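Local coordinates for PaiA Acetyltransferase (Thermoplasma acidophilum, PDB 3K9U) that transfers an acetyl group from acetyl-CoA to polyamines, protecting the cell against their toxicity, at the acetyl coenzyme *a site. Coordinates in Å, arbitrary orientation; residue numbers count along the deposited sequence, not the author numbering. Chains: chain A/B, PaiA Acetyltransferase.

The acetyl coenzyme *a site. Residues chain A 23, 26-28, 90, 92-94, 99-105, 126, 131, 133-134, 136-138, 140; chain B 100. With ACO (acetyl coenzyme *a), chain C; NI (nickel (II) ion), chain E; ACO (acetyl coenzyme *a), chain D.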
loop_
_atom_site.group_PDB
_atom_site.type_symbol
_atom_site.label_atom_id
_atom_site.label_comp_id
_atom_site.label_asym_id
_atom_site.label_seq_id
_atom_site.Cartn_x
_atom_site.Cartn_y
_atom_site.Cartn_z
ATOM N N SER A 23 -3.158 10.878 -0.431
ATOM C CA SER A 23 -4.185 9.848 -0.326
ATOM C C SER A 23 -5.215 9.979 -1.461
ATOM O O SER A 23 -5.609 8.984 -2.065
ATOM C CB SER A 23 -4.840 9.893 1.042
ATOM O OG SER A 23 -5.530 8.690 1.303
ATOM N N TRP A 26 -3.798 8.827 -4.900
ATOM C CA TRP A 26 -3.658 7.378 -4.924
ATOM C C TRP A 26 -5.038 6.683 -4.920
ATOM O O TRP A 26 -5.288 5.873 -5.781
ATOM C CB TRP A 26 -2.838 6.908 -3.739
ATOM C CG TRP A 26 -2.717 5.390 -3.644
ATOM C CD1 TRP A 26 -1.894 4.582 -4.393
ATOM C CD2 TRP A 26 -3.423 4.512 -2.751
ATOM N NE1 TRP A 26 -2.033 3.264 -3.997
ATOM C CE2 TRP A 26 -2.981 3.194 -3.016
ATOM C CE3 TRP A 26 -4.364 4.710 -1.737
ATOM C CZ2 TRP A 26 -3.434 2.096 -2.299
ATOM C CZ3 TRP A 26 -4.836 3.594 -1.030
ATOM C CH2 TRP A 26 -4.359 2.313 -1.322
ATOM N N THR A 27 -5.917 7.020 -3.976
ATOM C CA THR A 27 -7.232 6.363 -3.862
ATOM C C THR A 27 -8.159 6.565 -5.053
ATOM O O THR A 27 -8.918 5.694 -5.402
ATOM C CB THR A 27 -8.043 6.892 -2.675
ATOM O OG1 THR A 27 -7.190 7.087 -1.537
ATOM C CG2 THR A 27 -9.152 5.888 -2.325
ATOM N N TYR A 28 -8.124 7.742 -5.666
ATOM C CA TYR A 28 -9.061 8.038 -6.731
ATOM C C TYR A 28 -8.424 8.001 -8.127
ATOM O O TYR A 28 -9.009 8.489 -9.099
ATOM C CB TYR A 28 -9.719 9.375 -6.425
ATOM C CG TYR A 28 -10.509 9.368 -5.118
ATOM C CD1 TYR A 28 -11.735 8.756 -5.043
ATOM C CD2 TYR A 28 -10.046 10.030 -3.984
ATOM C CE1 TYR A 28 -12.479 8.746 -3.864
ATOM C CE2 TYR A 28 -10.782 10.022 -2.781
ATOM C CZ TYR A 28 -12.003 9.369 -2.741
ATOM O OH TYR A 28 -12.754 9.334 -1.593
ATOM N N LEU A 90 -17.256 11.623 7.873
ATOM C CA LEU A 90 -17.121 12.474 6.694
ATOM C C LEU A 90 -15.876 12.161 5.925
ATOM O O LEU A 90 -15.860 12.313 4.730
ATOM C CB LEU A 90 -17.079 13.960 7.064
ATOM C CG LEU A 90 -18.322 14.524 7.746
ATOM C CD1 LEU A 90 -17.971 15.906 8.345
ATOM C CD2 LEU A 90 -19.524 14.604 6.777
ATOM N N LEU A 92 -11.859 9.925 6.020
ATOM C CA LEU A 92 -10.847 9.024 6.574
ATOM C C LEU A 92 -9.831 8.667 5.524
ATOM O O LEU A 92 -10.135 7.929 4.585
ATOM C CB LEU A 92 -11.498 7.742 7.106
ATOM C CG LEU A 92 -10.626 6.620 7.642
ATOM C CD1 LEU A 92 -9.749 7.152 8.703
ATOM C CD2 LEU A 92 -11.491 5.491 8.189
ATOM N N TYR A 93 -8.622 9.178 5.707
ATOM C CA TYR A 93 -7.573 9.060 4.709
ATOM C C TYR A 93 -6.221 8.844 5.383
ATOM O O TYR A 93 -5.888 9.556 6.319
ATOM C CB TYR A 93 -7.521 10.331 3.831
ATOM C CG TYR A 93 -8.724 10.504 2.941
ATOM C CD1 TYR A 93 -8.811 9.838 1.725
ATOM C CD2 TYR A 93 -9.797 11.299 3.330
ATOM C CE1 TYR A 93 -9.916 9.963 0.917
ATOM C CE2 TYR A 93 -10.914 11.435 2.522
ATOM C CZ TYR A 93 -10.961 10.778 1.315
ATOM O OH TYR A 93 -12.060 10.904 0.504
ATOM N N LEU A 94 -5.462 7.865 4.885
ATOM C CA LEU A 94 -4.080 7.629 5.271
ATOM C C LEU A 94 -3.173 7.840 4.061
ATOM O O LEU A 94 -3.618 7.654 2.909
ATOM C CB LEU A 94 -3.884 6.185 5.693
ATOM C CG LEU A 94 -4.840 5.636 6.744
ATOM C CD1 LEU A 94 -4.525 4.125 7.074
ATOM C CD2 LEU A 94 -4.791 6.527 7.985
ATOM N N THR A 99 -1.250 2.307 4.593
ATOM C CA THR A 99 -2.503 1.535 4.554
ATOM C C THR A 99 -2.229 0.059 4.806
ATOM O O THR A 99 -1.104 -0.365 4.727
ATOM C CB THR A 99 -3.230 1.639 3.202
ATOM O OG1 THR A 99 -2.376 1.134 2.150
ATOM C CG2 THR A 99 -3.657 3.121 2.913
ATOM N N HIS A 100 -3.291 -0.679 5.151
ATOM C CA HIS A 100 -3.266 -2.136 5.338
ATOM C C HIS A 100 -2.450 -2.562 6.572
ATOM O O HIS A 100 -1.913 -3.672 6.606
ATOM C CB HIS A 100 -2.775 -2.862 4.054
ATOM C CG HIS A 100 -3.384 -4.233 3.826
ATOM N ND1 HIS A 100 -3.336 -5.238 4.766
ATOM C CD2 HIS A 100 -3.982 -4.777 2.728
ATOM C CE1 HIS A 100 -3.914 -6.333 4.277
ATOM N NE2 HIS A 100 -4.295 -6.090 3.033
ATOM N N LYS A 101 -2.373 -1.695 7.587
ATOM C CA LYS A 101 -1.790 -2.101 8.876
ATOM C C LYS A 101 -2.673 -1.767 10.056
ATOM O O LYS A 101 -2.170 -1.625 11.151
ATOM C CB LYS A 101 -0.418 -1.461 9.103
ATOM C CG LYS A 101 0.582 -1.612 7.957
ATOM C CD LYS A 101 1.561 -0.408 7.985
ATOM C CE LYS A 101 2.710 -0.561 7.003
ATOM N NZ LYS A 101 2.344 -0.080 5.664
ATOM N N LYS A 102 -3.974 -1.612 9.838
ATOM C CA LYS A 102 -4.941 -1.399 10.930
ATOM C C LYS A 102 -4.869 -0.021 11.572
ATOM O O LYS A 102 -5.473 0.194 12.641
ATOM C CB LYS A 102 -4.787 -2.422 12.041
ATOM C CG LYS A 102 -4.569 -3.859 11.621
ATOM C CD LYS A 102 -5.828 -4.698 11.675
ATOM C CE LYS A 102 -5.515 -6.107 11.082
ATOM N NZ LYS A 102 -6.628 -7.054 11.332
ATOM N N ILE A 103 -4.134 0.915 10.962
ATOM C CA ILE A 103 -4.127 2.309 11.450
ATOM C C ILE A 103 -5.497 2.931 11.201
ATOM O O ILE A 103 -6.003 3.708 11.995
ATOM C CB ILE A 103 -3.022 3.144 10.782
ATOM C CG1 ILE A 103 -1.634 2.513 11.076
ATOM C CG2 ILE A 103 -3.094 4.593 11.268
ATOM C CD1 ILE A 103 -0.471 2.997 10.190
ATOM N N GLY A 104 -6.121 2.574 10.104
ATOM C CA GLY A 104 -7.478 3.070 9.811
ATOM C C GLY A 104 -8.485 2.507 10.787
ATOM O O GLY A 104 -9.361 3.214 11.275
ATOM N N LYS A 105 -8.373 1.217 11.055
ATOM C CA LYS A 105 -9.195 0.583 12.048
ATOM C C LYS A 105 -9.005 1.271 13.389
ATOM O O LYS A 105 -9.967 1.437 14.132
ATOM C CB LYS A 105 -8.827 -0.885 12.168
ATOM C CG LYS A 105 -9.812 -1.760 12.968
ATOM C CD LYS A 105 -9.376 -3.245 12.813
ATOM C CE LYS A 105 -10.434 -4.260 13.242
ATOM N NZ LYS A 105 -11.578 -4.230 12.320
ATOM N N TYR A 126 -20.740 8.171 3.300
ATOM C CA TYR A 126 -20.793 8.025 1.855
ATOM C C TYR A 126 -19.402 7.576 1.387
ATOM O O TYR A 126 -18.394 8.146 1.773
ATOM C CB TYR A 126 -21.149 9.370 1.180
ATOM C CG TYR A 126 -22.543 9.926 1.486
ATOM C CD1 TYR A 126 -23.460 10.189 0.466
ATOM C CD2 TYR A 126 -22.925 10.201 2.783
ATOM C CE1 TYR A 126 -24.747 10.714 0.743
ATOM C CE2 TYR A 126 -24.183 10.725 3.072
ATOM C CZ TYR A 126 -25.100 10.968 2.058
ATOM O OH TYR A 126 -26.342 11.466 2.413
ATOM N N ASN A 131 -14.451 2.926 -5.155
ATOM C CA ASN A 131 -13.362 2.912 -4.194
ATOM C C ASN A 131 -13.478 1.587 -3.430
ATOM O O ASN A 131 -14.038 1.497 -2.335
ATOM C CB ASN A 131 -13.394 4.122 -3.266
ATOM C CG ASN A 131 -12.301 4.085 -2.216
ATOM O OD1 ASN A 131 -11.438 3.212 -2.252
ATOM N ND2 ASN A 131 -12.357 5.022 -1.240
ATOM N N VAL A 133 -11.077 -0.105 -2.078
ATOM C CA VAL A 133 -10.230 -0.053 -0.863
ATOM C C VAL A 133 -11.022 0.428 0.365
ATOM O O VAL A 133 -11.119 -0.250 1.373
ATOM C CB VAL A 133 -8.984 0.897 -1.098
ATOM C CG1 VAL A 133 -8.171 1.062 0.180
ATOM C CG2 VAL A 133 -8.065 0.367 -2.295
ATOM N N GLY A 134 -11.584 1.617 0.259
ATOM C CA GLY A 134 -12.487 2.142 1.278
ATOM C C GLY A 134 -13.736 1.308 1.504
ATOM O O GLY A 134 -14.096 1.041 2.636
ATOM N N SER A 136 -14.512 -1.828 0.954
ATOM C CA SER A 136 -14.256 -3.143 1.571
ATOM C C SER A 136 -13.762 -2.971 2.996
ATOM O O SER A 136 -14.072 -3.762 3.838
ATOM C CB SER A 136 -13.288 -3.972 0.726
ATOM O OG SER A 136 -12.025 -3.359 0.622
ATOM N N PHE A 137 -13.031 -1.892 3.278
ATOM C CA PHE A 137 -12.626 -1.624 4.650
ATOM C C PHE A 137 -13.840 -1.427 5.568
ATOM O O PHE A 137 -13.871 -1.943 6.684
ATOM C CB PHE A 137 -11.694 -0.418 4.729
ATOM C CG PHE A 137 -11.547 0.149 6.131
ATOM C CD1 PHE A 137 -12.317 1.250 6.531
ATOM C CD2 PHE A 137 -10.651 -0.424 7.042
ATOM C CE1 PHE A 137 -12.197 1.789 7.822
ATOM C CE2 PHE A 137 -10.495 0.115 8.342
ATOM C CZ PHE A 137 -11.283 1.229 8.738
ATOM N N TYR A 138 -14.836 -0.702 5.087
ATOM C CA TYR A 138 -16.041 -0.449 5.877
ATOM C C TYR A 138 -16.904 -1.672 6.075
ATOM O O TYR A 138 -17.429 -1.862 7.178
ATOM C CB TYR A 138 -16.885 0.645 5.249
ATOM C CG TYR A 138 -16.225 1.986 5.296
ATOM C CD1 TYR A 138 -15.738 2.511 6.494
ATOM C CD2 TYR A 138 -16.093 2.750 4.142
ATOM C CE1 TYR A 138 -15.123 3.745 6.513
ATOM C CE2 TYR A 138 -15.474 3.963 4.156
ATOM C CZ TYR A 138 -15.007 4.465 5.325
ATOM O OH TYR A 138 -14.429 5.705 5.299
ATOM N N LYS A 140 -15.853 -4.602 6.255
ATOM C CA LYS A 140 -15.107 -5.439 7.192
ATOM C C LYS A 140 -15.110 -4.850 8.611
ATOM O O LYS A 140 -14.646 -5.480 9.532
ATOM C CB LYS A 140 -13.678 -5.638 6.699
ATOM C CG LYS A 140 -13.577 -6.659 5.544
ATOM C CD LYS A 140 -12.346 -6.394 4.681
ATOM C CE LYS A 140 -12.460 -7.143 3.324
ATOM N NZ LYS A 140 -11.221 -6.979 2.447
ATOM N N HIS B 100 -0.981 -4.740 -4.099
ATOM C CA HIS B 100 -2.331 -5.190 -3.748
ATOM C C HIS B 100 -3.312 -4.954 -4.900
ATOM O O HIS B 100 -4.493 -4.774 -4.699
ATOM C CB HIS B 100 -2.814 -4.551 -2.415
ATOM C CG HIS B 100 -3.856 -5.346 -1.652
ATOM N ND1 HIS B 100 -5.107 -5.609 -2.154
ATOM C CD2 HIS B 100 -3.851 -5.855 -0.393
ATOM C CE1 HIS B 100 -5.817 -6.274 -1.253
ATOM N NE2 HIS B 100 -5.088 -6.410 -0.163
HETATM N N1A ACO C . -5.002 -2.126 -1.030
HETATM C C2A ACO C . -6.199 -2.755 -1.113
HETATM N N3A ACO C . -7.043 -2.843 -0.069
HETATM C C4A ACO C . -6.758 -2.273 1.116
HETATM C C5A ACO C . -5.477 -1.582 1.237
HETATM C C6A ACO C . -4.587 -1.521 0.065
HETATM N N6A ACO C . -3.381 -0.904 0.109
HETATM N N7A ACO C . -5.412 -1.120 2.472
HETATM C C8A ACO C . -6.541 -1.492 3.097
HETATM N N9A ACO C . -7.372 -2.164 2.289
HETATM C C1B ACO C . -8.692 -2.726 2.722
HETATM C C2B ACO C . -8.855 -4.228 2.483
HETATM O O2B ACO C . -10.253 -4.598 2.346
HETATM C C3B ACO C . -8.297 -4.861 3.724
HETATM O O3B ACO C . -8.843 -6.175 3.943
HETATM P P3B ACO C . -7.968 -7.438 3.387
HETATM O O7A ACO C . -6.913 -7.563 4.410
HETATM O O8A ACO C . -7.478 -6.985 2.017
HETATM O O9A ACO C . -9.041 -8.514 3.362
HETATM C C4B ACO C . -8.588 -3.840 4.809
HETATM O O4B ACO C . -8.837 -2.596 4.139
HETATM C C5B ACO C . -7.453 -3.659 5.794
HETATM O O5B ACO C . -7.904 -3.049 7.013
HETATM P P1A ACO C . -7.031 -1.912 7.747
HETATM O O1A ACO C . -5.562 -2.308 7.771
HETATM O O2A ACO C . -7.692 -1.534 9.046
HETATM O O3A ACO C . -7.242 -0.711 6.673
HETATM P P2A ACO C . -6.361 0.655 6.682
HETATM O O4A ACO C . -5.615 0.677 5.368
HETATM O O5A ACO C . -5.630 0.821 8.008
HETATM O O6A ACO C . -7.487 1.775 6.635
HETATM C CBP ACO C . -8.504 2.995 4.854
HETATM C CCP ACO C . -8.548 1.728 5.688
HETATM C CDP ACO C . -9.673 3.009 3.890
HETATM C CEP ACO C . -8.654 4.167 5.821
HETATM C CAP ACO C . -7.156 3.109 4.102
HETATM O OAP ACO C . -6.895 1.952 3.298
HETATM C C9P ACO C . -7.055 4.330 3.232
HETATM O O9P ACO C . -6.755 5.400 3.730
HETATM N N8P ACO C . -7.329 4.168 1.959
HETATM C C7P ACO C . -7.360 5.240 0.990
HETATM C C6P ACO C . -8.372 6.338 1.279
HETATM C C5P ACO C . -9.808 5.873 1.387
HETATM O O5P ACO C . -10.298 5.068 0.608
HETATM N N4P ACO C . -10.531 6.438 2.358
HETATM C C3P ACO C . -11.963 6.187 2.505
HETATM C C2P ACO C . -12.753 7.237 1.738
HETATM S S1P ACO C . -14.483 7.171 2.092
HETATM C C ACO C . -14.697 8.323 3.313
HETATM O O ACO C . -13.744 9.027 3.625
HETATM C CH3 ACO C . -16.045 8.509 3.985
HETATM NI NI NI E . -5.467 -7.172 1.737
HETATM N N1A ACO D . -0.212 -4.719 2.661
HETATM C C2A ACO D . -0.397 -5.958 3.160
HETATM N N3A ACO D . -0.489 -7.075 2.381
HETATM C C4A ACO D . -0.349 -7.031 1.050
HETATM C C5A ACO D . -0.115 -5.714 0.457
HETATM C C6A ACO D . -0.079 -4.533 1.346
HETATM N N6A ACO D . 0.131 -3.300 0.843
HETATM N N7A ACO D . -0.042 -5.901 -0.863
HETATM C C8A ACO D . -0.181 -7.247 -1.089
HETATM N N9A ACO D . -0.381 -7.912 0.044
HETATM C C1B ACO D . -0.488 -9.380 0.143
HETATM C C2B ACO D . -1.684 -9.823 0.938
HETATM O O2B ACO D . -1.358 -11.129 1.371
HETATM C C3B ACO D . -2.783 -9.832 -0.090
HETATM O O3B ACO D . -3.823 -10.687 0.342
HETATM P P3B ACO D . -5.269 -10.093 0.824
HETATM O O7A ACO D . -5.922 -9.541 -0.399
HETATM O O8A ACO D . -4.801 -9.026 1.799
HETATM O O9A ACO D . -5.839 -11.365 1.438
HETATM C C4B ACO D . -2.036 -10.271 -1.347
HETATM O O4B ACO D . -0.647 -9.961 -1.152
HETATM C C5B ACO D . -2.536 -9.572 -2.580
HETATM O O5B ACO D . -1.996 -10.180 -3.750
HETATM P P1A ACO D . -1.525 -9.336 -5.018
HETATM O O1A ACO D . -2.345 -8.072 -5.220
HETATM O O2A ACO D . -1.376 -10.276 -6.176
HETATM O O3A ACO D . -0.054 -8.929 -4.463
HETATM P P2A ACO D . 0.831 -7.747 -5.127
HETATM O O4A ACO D . 0.918 -6.614 -4.148
HETATM O O5A ACO D . 0.418 -7.458 -6.545
HETATM O O6A ACO D . 2.280 -8.434 -5.116
HETATM C CBP ACO D . 4.220 -8.471 -3.573
HETATM C CCP ACO D . 2.879 -9.089 -3.973
HETATM C CDP ACO D . 4.775 -9.252 -2.427
HETATM C CEP ACO D . 5.188 -8.551 -4.732
HETATM C CAP ACO D . 4.074 -6.998 -3.192
HETATM O OAP ACO D . 3.109 -6.844 -2.161
HETATM C C9P ACO D . 5.356 -6.355 -2.740
HETATM O O9P ACO D . 6.199 -5.945 -3.549
HETATM N N8P ACO D . 5.502 -6.267 -1.426
HETATM C C7P ACO D . 6.715 -5.779 -0.778
HETATM C C6P ACO D . 7.946 -6.577 -1.203
HETATM C C5P ACO D . 7.935 -8.038 -0.756
HETATM O O5P ACO D . 7.547 -8.352 0.358
HETATM N N4P ACO D . 8.450 -8.911 -1.611
HETATM C C3P ACO D . 8.755 -10.294 -1.270
HETATM C C2P ACO D . 10.269 -10.456 -1.064
HETATM S S1P ACO D . 10.792 -12.121 -0.748
HETATM C C ACO D . 11.654 -12.535 -2.168
HETATM O O ACO D . 12.158 -11.659 -2.844
HETATM C CH3 ACO D . 11.857 -13.941 -2.641
HETATM O O HOH W 1 -2.973 1.009 8.122
HETATM O O HOH W 2 -9.390 -3.873 -1.068
#
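This is the acetyl-CoA cleft of a GNAT-fold N-acetyltransferase. The pantetheine of ACO (chain C) lies along strand 86-94 and pairs with it: its amide points almost straight down the C=O axis of A:Leu92 (N4P of ACO (chain C) to O of A:Leu92, 2.7 Å), and the backbone N of A:Leu94 meets carbonyl O9P. From the opposite side, A:Asn131 gives its ND2 to O5P of ACO (chain C), nearly straight (172° at H) and in its own amide plane, while its OD1 receives N of A:Gly134 at the start of helix 132-139. The pyrophosphate sits in the family's pyrophosphate-binding loop, where the backbone N of A:His100 reaches O4A of ACO (chain C) (2.7 Å); the backbone N of A:Lys102 meets the cofactor's O1A, and that of A:Gly104, at the head of helix 103-118, its O5A; the start of this helix would favour the negative charge. A:Phe137, CG anti to its backbone N (chi1 164°), lays one ring face under CCP of ACO (chain C). From CB, A:Lys140 sends CG anti to its carbonyl carbon (chi1 -77°) and runs extended beyond it; CD passes beside O3B and O2B of ACO (chain C), CE skirts O2B, and NZ grips the ribose 2'-hydroxyl O2B (2.6 Å), the ester oxygen O3B and the 3'-phosphate oxygen O9A (2.8 Å), the last a salt bridge. An alanine here would probably weaken the hold on the ribose and its 3'-phosphate, leaving that phosphate's charge less well balanced. A:Ser136 OG shares O2B. Between the subunits, A:His100 and B:His100 cross at about a right angle, each ring facing the adenine of the other subunit's cofactor, and bind one near-tetrahedral nickel through NE2 (NI to A:His100 NE2, 2.1 Å), joined by the 3'-phosphate O8A of ACO (chain C) and of ACO (chain D). The nickel may derive from purification; the protein occurs as monomer or homodimer. At the acetyl end, A:Tyr138, the likely proton donor, brings its edge to the thioester, with OH 3.3 Å from carbonyl carbon C of ACO (chain C).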